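Local atomic coordinates of beta-galactosidase (Bacillus circulans subsp. alkalophilus, PDB entry 3TTY), a protein that hydrolyses terminal beta-linked galactose from galactosides, working as a zinc-containing glycoside hydrolase built round a TIM barrel and assembled as a trimer. Residues F45-Q51 / S81-P86; G109-N113 / S148-G152; E516-L520 / A563-K567; Y541-C547 / S587-F593. All blocks are in the same frame, centred on the assembly; numbering follows the deposited sequence.

Contacts 1 and 2 lie side by side at the galactose pocket of the TIM barrel, their centres about 11 Å apart. Phe45 of contact 1 packs against Arg111 and Asn149 of contact 2, all three being pocket residues, and the backbone O of Gly83 probably accepts a hydrogen bond from His112 N (2.7 Å). Both also meet the second subunit. Contacts 3 and 4 belong to the trimerisation domain, with centres about 13 Å apart; strands 512-519 and 546-552 pair between them, and Asp518 N lies 2.8 Å from Cys547 O. Contact 3 faces the third subunit. From contact 2 to contact 4 the nearest atoms are still about 28 Å apart.

Contact 1: residues F45-Q51 / S81-P86; sequences FSWAKIQ and STGAHP
Trp47 carries most of the packing, its indole held between the proline and the threonine of 81-86. Pro86 lies over one face: its CD sits 3.7 Å from the centroid of the five-membered ring of Trp47, a CH-pi contact only 14° off the ring normal, while Thr82 CG2 covers the opposite face. With CG anti to the backbone N (chi1 -166°), the indole reaches across from the helix into the bend of 81-86. The apolar contact continues where Ala48 CB meets Pro86 CB and where Ala84 CB touches the edge of the Phe45 ring at CD1, 3.8 Å away.

Polar bonds fix the two backbones. Ser46 N donates to Ser81 OG at 2.9 Å, and that hydroxyl is also bonded to Asn43 O. One water bridges the two backbones: it accepts from Trp47 N and donates to Ser81 O (2.7 Å) and Ala84 O (2.8 Å), satisfying three backbone atoms at once. Within 45-51, Trp47 NE1 gives its hydrogen to Gln51 OE1 at 3.0 Å; the oxygen lies in the indole plane, so the bond should help fix the ring's rotation.

Trp187 of the second subunit packs on both Phe45 and Ala84. The arrangement belongs to the loops that follow the second and third strands of a TIM barrel, the end where such enzymes bind substrate, and Phe45 itself lines the galactose pocket.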
# COMPACT_ATOMS: atom_id res chain seq x y z
N PHE A 45 -0.71 4.56 33.81
CA PHE A 45 -1.17 3.32 33.20
C PHE A 45 -1.37 2.19 34.18
O PHE A 45 -0.81 1.11 34.01
CB PHE A 45 -0.21 2.89 32.08
CG PHE A 45 -0.30 3.74 30.83
CD1 PHE A 45 -1.48 3.79 30.09
CD2 PHE A 45 0.79 4.46 30.38
CE1 PHE A 45 -1.56 4.56 28.93
CE2 PHE A 45 0.71 5.24 29.22
CZ PHE A 45 -0.47 5.28 28.49
N SER A 46 -2.19 2.42 35.20
CA SER A 46 -2.34 1.43 36.25
C SER A 46 -3.80 1.24 36.65
O SER A 46 -4.10 0.89 37.80
CB SER A 46 -1.49 1.82 37.47
OG SER A 46 -0.20 1.27 37.36
N TRP A 47 -4.69 1.47 35.70
CA TRP A 47 -6.10 1.31 35.99
C TRP A 47 -6.34 -0.10 36.53
O TRP A 47 -6.94 -0.26 37.59
CB TRP A 47 -6.93 1.60 34.74
CG TRP A 47 -8.38 1.78 35.01
CD1 TRP A 47 -9.08 1.36 36.11
CD2 TRP A 47 -9.32 2.45 34.17
NE1 TRP A 47 -10.41 1.71 35.99
CE2 TRP A 47 -10.58 2.38 34.80
CE3 TRP A 47 -9.23 3.08 32.92
CZ2 TRP A 47 -11.73 2.95 34.25
CZ3 TRP A 47 -10.37 3.63 32.37
CH2 TRP A 47 -11.60 3.56 33.03
N ALA A 48 -5.84 -1.11 35.84
CA ALA A 48 -6.07 -2.49 36.26
C ALA A 48 -5.38 -2.83 37.59
O ALA A 48 -5.90 -3.63 38.37
CB ALA A 48 -5.67 -3.48 35.17
N LYS A 49 -4.24 -2.23 37.87
CA LYS A 49 -3.59 -2.47 39.16
C LYS A 49 -4.46 -1.94 40.30
O LYS A 49 -4.57 -2.55 41.37
CB LYS A 49 -2.20 -1.84 39.22
CG LYS A 49 -1.41 -2.25 40.47
CD LYS A 49 -0.00 -1.70 40.43
CE LYS A 49 0.82 -2.19 41.63
NZ LYS A 49 0.73 -3.65 41.85
N ILE A 50 -5.10 -0.81 40.06
CA ILE A 50 -5.96 -0.21 41.06
C ILE A 50 -7.27 -0.96 41.16
O ILE A 50 -7.71 -1.33 42.25
CB ILE A 50 -6.25 1.25 40.72
CG1 ILE A 50 -4.96 2.08 40.81
CG2 ILE A 50 -7.34 1.78 41.63
CD1 ILE A 50 -5.06 3.43 40.13
N GLN A 51 -7.91 -1.19 40.02
CA GLN A 51 -9.26 -1.73 40.05
C GLN A 51 -9.39 -3.07 39.31
O GLN A 51 -9.34 -3.12 38.09
CB GLN A 51 -10.24 -0.70 39.50
CG GLN A 51 -11.72 -1.07 39.67
CD GLN A 51 -12.63 -0.18 38.82
OE1 GLN A 51 -12.19 0.82 38.26
NE2 GLN A 51 -13.89 -0.57 38.70
N SER A 81 -5.05 7.63 35.27
CA SER A 81 -4.92 6.24 34.82
C SER A 81 -5.99 5.81 33.83
O SER A 81 -6.14 4.62 33.57
CB SER A 81 -4.93 5.27 36.01
OG SER A 81 -3.68 4.65 36.19
N THR A 82 -6.74 6.76 33.29
CA THR A 82 -7.84 6.40 32.39
C THR A 82 -7.46 6.23 30.91
O THR A 82 -8.33 5.98 30.08
CB THR A 82 -9.00 7.41 32.51
OG1 THR A 82 -8.53 8.72 32.17
CG2 THR A 82 -9.56 7.42 33.94
N GLY A 83 -6.18 6.34 30.58
CA GLY A 83 -5.75 6.23 29.19
C GLY A 83 -5.73 4.81 28.64
O GLY A 83 -5.57 4.60 27.45
N ALA A 84 -5.87 3.82 29.52
CA ALA A 84 -5.95 2.43 29.07
C ALA A 84 -6.80 1.66 30.07
O ALA A 84 -6.45 1.59 31.25
CB ALA A 84 -4.56 1.80 28.96
N HIS A 85 -7.92 1.10 29.60
CA HIS A 85 -8.85 0.40 30.47
C HIS A 85 -8.36 -1.01 30.78
O HIS A 85 -7.47 -1.51 30.12
CB HIS A 85 -10.26 0.40 29.86
CG HIS A 85 -10.35 -0.21 28.50
ND1 HIS A 85 -10.67 0.51 27.37
CD2 HIS A 85 -10.16 -1.49 28.08
CE1 HIS A 85 -10.68 -0.29 26.32
NE2 HIS A 85 -10.37 -1.51 26.72
N PRO A 86 -8.91 -1.64 31.83
CA PRO A 86 -8.51 -3.01 32.21
C PRO A 86 -9.03 -4.10 31.27
O PRO A 86 -10.11 -3.98 30.71
CB PRO A 86 -9.13 -3.18 33.60
CG PRO A 86 -9.27 -1.79 34.13
CD PRO A 86 -9.65 -0.97 32.91
O HOH W 1 -4.46 2.62 32.88

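Contact 2: residues G109-N113 / S148-G152. With GLA (alpha-D-galactopyranose), chain H.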
# COMPACT_ATOMS: atom_id res chain seq x y z
N GLY A 109 -6.78 -4.61 23.77
CA GLY A 109 -5.39 -4.44 23.38
C GLY A 109 -5.04 -2.97 23.20
O GLY A 109 -5.93 -2.14 23.14
N GLY A 110 -3.75 -2.66 23.14
CA GLY A 110 -3.29 -1.29 22.95
C GLY A 110 -3.68 -0.36 24.10
O GLY A 110 -3.69 -0.76 25.27
N ARG A 111 -4.00 0.88 23.75
CA ARG A 111 -4.35 1.90 24.73
C ARG A 111 -5.04 3.06 24.02
O ARG A 111 -5.19 3.03 22.79
CB ARG A 111 -3.07 2.40 25.41
CG ARG A 111 -2.06 2.94 24.41
CD ARG A 111 -0.99 3.78 25.09
NE ARG A 111 -0.10 4.40 24.11
CZ ARG A 111 1.00 5.09 24.41
NH1 ARG A 111 1.34 5.28 25.68
NH2 ARG A 111 1.74 5.62 23.44
N HIS A 112 -5.44 4.09 24.77
CA HIS A 112 -6.01 5.33 24.20
C HIS A 112 -7.20 5.08 23.28
O HIS A 112 -7.45 5.86 22.37
CB HIS A 112 -4.97 6.09 23.37
CG HIS A 112 -3.72 6.42 24.10
ND1 HIS A 112 -2.56 6.78 23.45
CD2 HIS A 112 -3.42 6.43 25.43
CE1 HIS A 112 -1.61 7.02 24.34
NE2 HIS A 112 -2.11 6.80 25.55
N ASN A 113 -7.92 3.99 23.51
CA ASN A 113 -8.91 3.54 22.54
C ASN A 113 -10.25 3.14 23.18
O ASN A 113 -10.94 2.26 22.68
CB ASN A 113 -8.33 2.39 21.70
CG ASN A 113 -7.81 1.23 22.57
OD1 ASN A 113 -8.07 1.19 23.78
ND2 ASN A 113 -7.10 0.28 21.95
N SER A 148 -6.21 11.15 32.05
CA SER A 148 -6.06 10.16 30.98
C SER A 148 -4.63 10.23 30.42
O SER A 148 -3.68 10.46 31.16
CB SER A 148 -7.11 10.42 29.89
OG SER A 148 -7.22 9.33 28.99
N ASN A 149 -4.50 10.01 29.11
CA ASN A 149 -3.24 10.14 28.41
C ASN A 149 -3.50 10.19 26.91
O ASN A 149 -4.21 9.33 26.38
CB ASN A 149 -2.29 8.98 28.73
CG ASN A 149 -0.88 9.25 28.24
OD1 ASN A 149 -0.20 10.15 28.73
ND2 ASN A 149 -0.43 8.47 27.26
N GLU A 150 -2.93 11.18 26.24
CA GLU A 150 -3.11 11.38 24.79
C GLU A 150 -4.47 10.90 24.23
O GLU A 150 -4.54 9.91 23.50
CB GLU A 150 -1.95 10.74 24.00
CG GLU A 150 -0.58 11.33 24.29
CD GLU A 150 0.45 11.01 23.21
OE1 GLU A 150 0.31 9.97 22.51
OE2 GLU A 150 1.41 11.80 23.04
N TYR A 151 -5.54 11.59 24.59
CA TYR A 151 -6.84 11.39 23.94
C TYR A 151 -6.71 11.42 22.40
O TYR A 151 -5.99 12.24 21.84
CB TYR A 151 -7.80 12.48 24.36
CG TYR A 151 -8.38 12.37 25.75
CD1 TYR A 151 -9.31 11.40 26.05
CD2 TYR A 151 -8.03 13.27 26.76
CE1 TYR A 151 -9.87 11.30 27.30
CE2 TYR A 151 -8.59 13.20 28.02
CZ TYR A 151 -9.52 12.21 28.28
OH TYR A 151 -10.10 12.10 29.52
N GLY A 152 -7.39 10.51 21.71
CA GLY A 152 -7.28 10.49 20.26
C GLY A 152 -7.88 9.28 19.59
O GLY A 152 -8.33 8.35 20.26
C1 GLA H . 3.47 9.39 23.95
C2 GLA H . 2.81 8.77 25.21
C3 GLA H . 3.84 8.16 26.18
C4 GLA H . 4.77 7.28 25.36
C5 GLA H . 5.38 8.10 24.22
C6 GLA H . 6.37 7.21 23.46
O1 GLA H . 4.21 10.61 24.16
O2 GLA H . 2.05 9.75 25.90
O3 GLA H . 3.21 7.35 27.18
O4 GLA H . 3.98 6.23 24.83
O5 GLA H . 4.33 8.47 23.31
O6 GLA H . 7.23 8.02 22.65
O HOH W 2 -8.32 8.14 23.51
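His112 and Asn149 are joined by the one direct hydrogen bond between the segments: Asn149 ND2 donates to His112 NE2 at 2.9 Å, 25° out of the imidazole plane. The same amide nitrogen donates to O2 of the galactose at 3.1 Å, and Asn149 OD1 is taken up by Asn252. With partners for both ends of the amide, its flip is fixed.

Both faces of the imidazole are covered as well. Over one lie Glu150 O and Glu150 CB, the latter in a CH-pi contact 4.2 Å from the His112 ring centroid; Arg111 CD lies over the other. A water adds a backbone bridge, donating to His112 O at 2.7 Å and accepting from Gly152 N.

Arg111 serves the sugar. Its chain runs extended from CG to NE (chi3 -175°), bringing the guanidinium edge-on to galactose O4, which accepts from both Arg111 NH2 (2.7 Å) and Arg111 NH1 (2.9 Å). Arg111 NH1 also donates to galactose O3 at 3.2 Å. Glu150 OE2 stands 3.2 Å from galactose O1, beside the anomeric carbon.

Since NE2 of His112 accepts, any proton on the ring would probably sit on ND1. The histidine probably serves as a second-shell residue, its bond to ND2 helping to position Asn149, while Arg111 reads O3 and O4, Asn149 reads O2, and the carboxylate of Glu150 stays at the anomeric end.

Contact 3: residues E516-L520 / A563-K567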
# COMPACT_ATOMS: atom_id res chain seq x y z
N GLU A 516 -10.42 31.17 -11.55
CA GLU A 516 -10.28 29.71 -11.56
C GLU A 516 -8.92 29.31 -11.00
O GLU A 516 -8.01 30.13 -10.93
CB GLU A 516 -10.46 29.13 -12.97
CG GLU A 516 -9.44 29.61 -13.99
CD GLU A 516 -9.72 29.07 -15.38
OE1 GLU A 516 -8.90 29.32 -16.29
OE2 GLU A 516 -10.76 28.41 -15.56
N ILE A 517 -8.78 28.06 -10.60
CA ILE A 517 -7.53 27.61 -10.02
C ILE A 517 -6.95 26.43 -10.80
O ILE A 517 -7.68 25.50 -11.18
CB ILE A 517 -7.66 27.30 -8.51
CG1 ILE A 517 -6.29 27.35 -7.83
CG2 ILE A 517 -8.38 25.97 -8.29
CD1 ILE A 517 -6.35 27.27 -6.30
N ASP A 518 -5.65 26.47 -11.05
CA ASP A 518 -4.97 25.45 -11.83
C ASP A 518 -4.03 24.57 -10.98
O ASP A 518 -3.14 25.08 -10.30
CB ASP A 518 -4.17 26.11 -12.95
CG ASP A 518 -3.53 25.10 -13.88
OD1 ASP A 518 -4.18 24.07 -14.15
OD2 ASP A 518 -2.39 25.34 -14.32
N ALA A 519 -4.25 23.26 -11.02
CA ALA A 519 -3.39 22.32 -10.31
C ALA A 519 -2.21 21.87 -11.20
O ALA A 519 -2.42 21.37 -12.30
CB ALA A 519 -4.19 21.11 -9.85
N LEU A 520 -0.99 22.08 -10.72
CA LEU A 520 0.19 21.64 -11.47
C LEU A 520 0.49 20.16 -11.23
O LEU A 520 0.44 19.67 -10.09
CB LEU A 520 1.41 22.49 -11.12
CG LEU A 520 1.24 24.00 -11.34
CD1 LEU A 520 2.56 24.72 -11.19
CD2 LEU A 520 0.60 24.29 -12.71
N ALA A 563 4.66 32.05 -17.18
CA ALA A 563 4.46 30.99 -18.17
C ALA A 563 3.03 30.48 -18.22
O ALA A 563 2.18 30.91 -17.42
CB ALA A 563 5.41 29.83 -17.89
N ASP A 564 2.77 29.57 -19.15
CA ASP A 564 1.46 28.92 -19.26
C ASP A 564 0.41 29.92 -19.75
O ASP A 564 0.71 31.10 -19.93
CB ASP A 564 1.06 28.31 -17.91
CG ASP A 564 0.57 26.88 -18.04
OD1 ASP A 564 -0.05 26.57 -19.07
OD2 ASP A 564 0.82 26.08 -17.11
N TYR A 565 -0.82 29.45 -19.97
CA TYR A 565 -1.86 30.31 -20.56
C TYR A 565 -2.24 31.53 -19.72
O TYR A 565 -2.79 32.50 -20.25
CB TYR A 565 -3.11 29.50 -20.92
CG TYR A 565 -3.97 29.09 -19.75
CD1 TYR A 565 -3.68 27.96 -19.01
CD2 TYR A 565 -5.09 29.84 -19.38
CE1 TYR A 565 -4.47 27.58 -17.93
CE2 TYR A 565 -5.88 29.48 -18.31
CZ TYR A 565 -5.57 28.35 -17.59
OH TYR A 565 -6.36 27.99 -16.53
N TYR A 566 -1.94 31.49 -18.43
CA TYR A 566 -2.19 32.66 -17.58
C TYR A 566 -0.98 33.59 -17.43
O TYR A 566 -0.97 34.49 -16.59
CB TYR A 566 -2.75 32.27 -16.22
CG TYR A 566 -2.22 30.97 -15.64
CD1 TYR A 566 -1.16 30.97 -14.73
CD2 TYR A 566 -2.81 29.77 -15.97
CE1 TYR A 566 -0.70 29.78 -14.18
CE2 TYR A 566 -2.35 28.58 -15.42
CZ TYR A 566 -1.30 28.59 -14.54
OH TYR A 566 -0.87 27.38 -14.01
N LYS A 567 0.04 33.35 -18.25
CA LYS A 567 1.20 34.21 -18.26
C LYS A 567 0.80 35.68 -18.29
O LYS A 567 -0.06 36.07 -19.08
CB LYS A 567 2.06 33.89 -19.49
CG LYS A 567 3.28 34.80 -19.64
CD LYS A 567 4.01 34.51 -20.94
CE LYS A 567 5.29 35.30 -21.05
NZ LYS A 567 6.09 34.86 -22.23
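A type I beta turn, Asp564 to Lys567, lies beside the end of strand 512-519 in the trimerisation domain, and its two tyrosines reach the acidic side chains that the strand presents toward it. The backbones stay well apart, so side chains make the whole contact. Tyr566 OH donates to Asp518 OD2 at 2.6 Å, using the anti lone pair of that oxygen; the carboxylate approaches at the ring's edge with its plane turned 73° from the ring. Asp518 holds CG anti to its own nitrogen (chi1 -175°), which sends the carboxylate out from the strand to the phenol. Leu520 CD2 packs against Tyr566 OH at 3.7 Å.

Tyr565 makes the matching bond to Glu516, the two side chains coming from opposite directions: Tyr565 OH donates to Glu516 OE1 at 2.9 Å, but here the oxygen is met from above the carboxylate plane, 54° out of it. Next to each other in sequence, the tyrosines also pack together, Tyr566 CD2 lying over a face of the Tyr565 ring.

The acids face the third subunit. Arg323 of that subunit makes salt bridges to Asp518 and Asp564, probably easing the repulsion between these two carboxylates, and Arg371 of the same subunit pairs with Glu516. A phenylalanine in place of Tyr566 would probably leave Asp518 OD2 without its phenol donor and the carboxylate less firmly set for Arg323. Within the turn, Tyr565 N donates to Asp564 OD1 at 3.1 Å, on the anti side of that carboxylate, while Lys567 N closes the turn on Asp564 O.

Contact 4: residues Y541-C547 / S587-F593; sequences YSCGILC and SSPDADF
Tyr541 has more surface buried here than any other residue, its ring lying against Asp592 and Phe593 at the start of helix 591-604. Phe593 CA sits over one face of the Tyr541 ring, 4.1 Å from the centroid, and the Phe593 ring turns its edge to the tyrosine face in a T-shaped pair, centroids 5.7 Å apart and planes at 77°. The tyrosine hydroxyl is bonded to Arg538 N.

Ser587 anchors the far end of the contact. Its OG, anti to the backbone N (chi1 -166°), donates to Leu546 O at 2.7 Å, just past the corner at Ile545 where the chain passes from one sheet to another. Between these ends, strand 587-589 pairs antiparallel with 540-544 as an outermost strand of the mixed sheet of the trimerisation domain: Gly544 N donates to Ser588 O at 2.7 Å, with a weak return bond from Ser588 N. Ser588 OG turns instead to Glu426 and Lys429.

Where strand gives way to helix, Asp590 is the N-cap. Its OD1 accepts from Phe593 N at 2.8 Å, nearly along the C-O axis, while OD2 takes both Ser542 N, from above the carboxylate plane, and Ser542 OG, on its anti lone pair. With an alanine in place of Asp590, Phe593 N would probably lose its cap and both Ser542 N and Ser542 OG the oxygen they share. Asp590 N completes the exchange by donating to Ser542 O at 2.9 Å.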
# COMPACT_ATOMS: atom_id res chain seq x y z
N TYR A 541 11.09 34.42 -9.48
CA TYR A 541 11.16 33.32 -8.51
C TYR A 541 10.30 32.16 -9.03
O TYR A 541 9.52 32.34 -9.95
CB TYR A 541 10.66 33.76 -7.13
CG TYR A 541 11.40 34.95 -6.56
CD1 TYR A 541 12.47 34.78 -5.69
CD2 TYR A 541 11.02 36.24 -6.90
CE1 TYR A 541 13.15 35.87 -5.17
CE2 TYR A 541 11.68 37.34 -6.39
CZ TYR A 541 12.75 37.15 -5.52
OH TYR A 541 13.41 38.24 -5.02
N SER A 542 10.44 30.98 -8.44
CA SER A 542 9.59 29.87 -8.86
C SER A 542 8.39 29.74 -7.94
O SER A 542 8.43 30.16 -6.78
CB SER A 542 10.39 28.57 -8.91
OG SER A 542 11.02 28.34 -7.67
N CYS A 543 7.30 29.17 -8.47
CA CYS A 543 6.15 28.85 -7.63
C CYS A 543 5.54 27.57 -8.15
O CYS A 543 5.85 27.14 -9.25
CB CYS A 543 5.13 29.99 -7.65
SG CYS A 543 4.32 30.22 -9.25
N GLY A 544 4.66 26.96 -7.37
CA GLY A 544 4.14 25.66 -7.73
C GLY A 544 2.89 25.18 -7.02
O GLY A 544 2.23 25.93 -6.30
N ILE A 545 2.58 23.91 -7.25
CA ILE A 545 1.45 23.24 -6.63
C ILE A 545 0.12 23.73 -7.17
O ILE A 545 -0.53 23.02 -7.95
CB ILE A 545 1.51 23.33 -5.10
CG1 ILE A 545 2.90 22.92 -4.61
CG2 ILE A 545 0.45 22.42 -4.49
CD1 ILE A 545 3.00 22.74 -3.10
N LEU A 546 -0.30 24.93 -6.79
CA LEU A 546 -1.53 25.50 -7.36
C LEU A 546 -1.31 26.92 -7.84
O LEU A 546 -0.56 27.67 -7.25
CB LEU A 546 -2.68 25.45 -6.34
CG LEU A 546 -3.30 24.08 -6.07
CD1 LEU A 546 -3.76 23.95 -4.61
CD2 LEU A 546 -4.45 23.78 -7.02
N CYS A 547 -1.98 27.29 -8.93
CA CYS A 547 -1.91 28.64 -9.45
C CYS A 547 -3.31 29.22 -9.56
O CYS A 547 -4.12 28.75 -10.37
CB CYS A 547 -1.23 28.68 -10.81
SG CYS A 547 0.55 28.26 -10.80
N SER A 587 -0.04 31.76 -5.67
CA SER A 587 0.56 30.45 -5.85
C SER A 587 1.38 30.09 -4.62
O SER A 587 1.47 30.89 -3.68
CB SER A 587 1.43 30.42 -7.10
OG SER A 587 1.77 29.11 -7.48
N SER A 588 1.94 28.89 -4.60
CA SER A 588 2.84 28.49 -3.54
C SER A 588 4.26 28.77 -3.99
O SER A 588 4.79 28.07 -4.87
CB SER A 588 2.69 27.01 -3.21
OG SER A 588 3.42 26.69 -2.03
N PRO A 589 4.88 29.79 -3.39
CA PRO A 589 6.15 30.33 -3.87
C PRO A 589 7.36 29.69 -3.19
O PRO A 589 7.24 29.21 -2.06
CB PRO A 589 6.06 31.82 -3.49
CG PRO A 589 4.80 31.95 -2.60
CD PRO A 589 4.39 30.55 -2.24
N ASP A 590 8.51 29.69 -3.87
CA ASP A 590 9.75 29.18 -3.28
C ASP A 590 10.21 30.01 -2.09
O ASP A 590 9.64 31.07 -1.80
CB ASP A 590 10.88 29.07 -4.33
CG ASP A 590 11.36 30.42 -4.84
OD1 ASP A 590 11.36 31.42 -4.08
OD2 ASP A 590 11.77 30.47 -6.02
N ALA A 591 11.24 29.52 -1.41
CA ALA A 591 11.66 30.07 -0.13
C ALA A 591 12.30 31.45 -0.27
O ALA A 591 12.19 32.28 0.64
CB ALA A 591 12.62 29.10 0.57
N ASP A 592 12.99 31.67 -1.38
CA ASP A 592 13.62 32.97 -1.60
C ASP A 592 12.54 34.05 -1.73
O ASP A 592 12.68 35.14 -1.17
CB ASP A 592 14.52 32.95 -2.84
CG ASP A 592 15.72 32.00 -2.69
OD1 ASP A 592 16.17 31.75 -1.54
OD2 ASP A 592 16.19 31.51 -3.74
N PHE A 593 11.47 33.74 -2.46
CA PHE A 593 10.36 34.70 -2.57
C PHE A 593 9.80 35.03 -1.20
O PHE A 593 9.68 36.21 -0.84
CB PHE A 593 9.24 34.18 -3.47
CG PHE A 593 8.06 35.11 -3.54
CD1 PHE A 593 8.02 36.14 -4.47
CD2 PHE A 593 7.00 34.98 -2.64
CE1 PHE A 593 6.94 37.00 -4.54
CE2 PHE A 593 5.93 35.84 -2.70
CZ PHE A 593 5.90 36.85 -3.65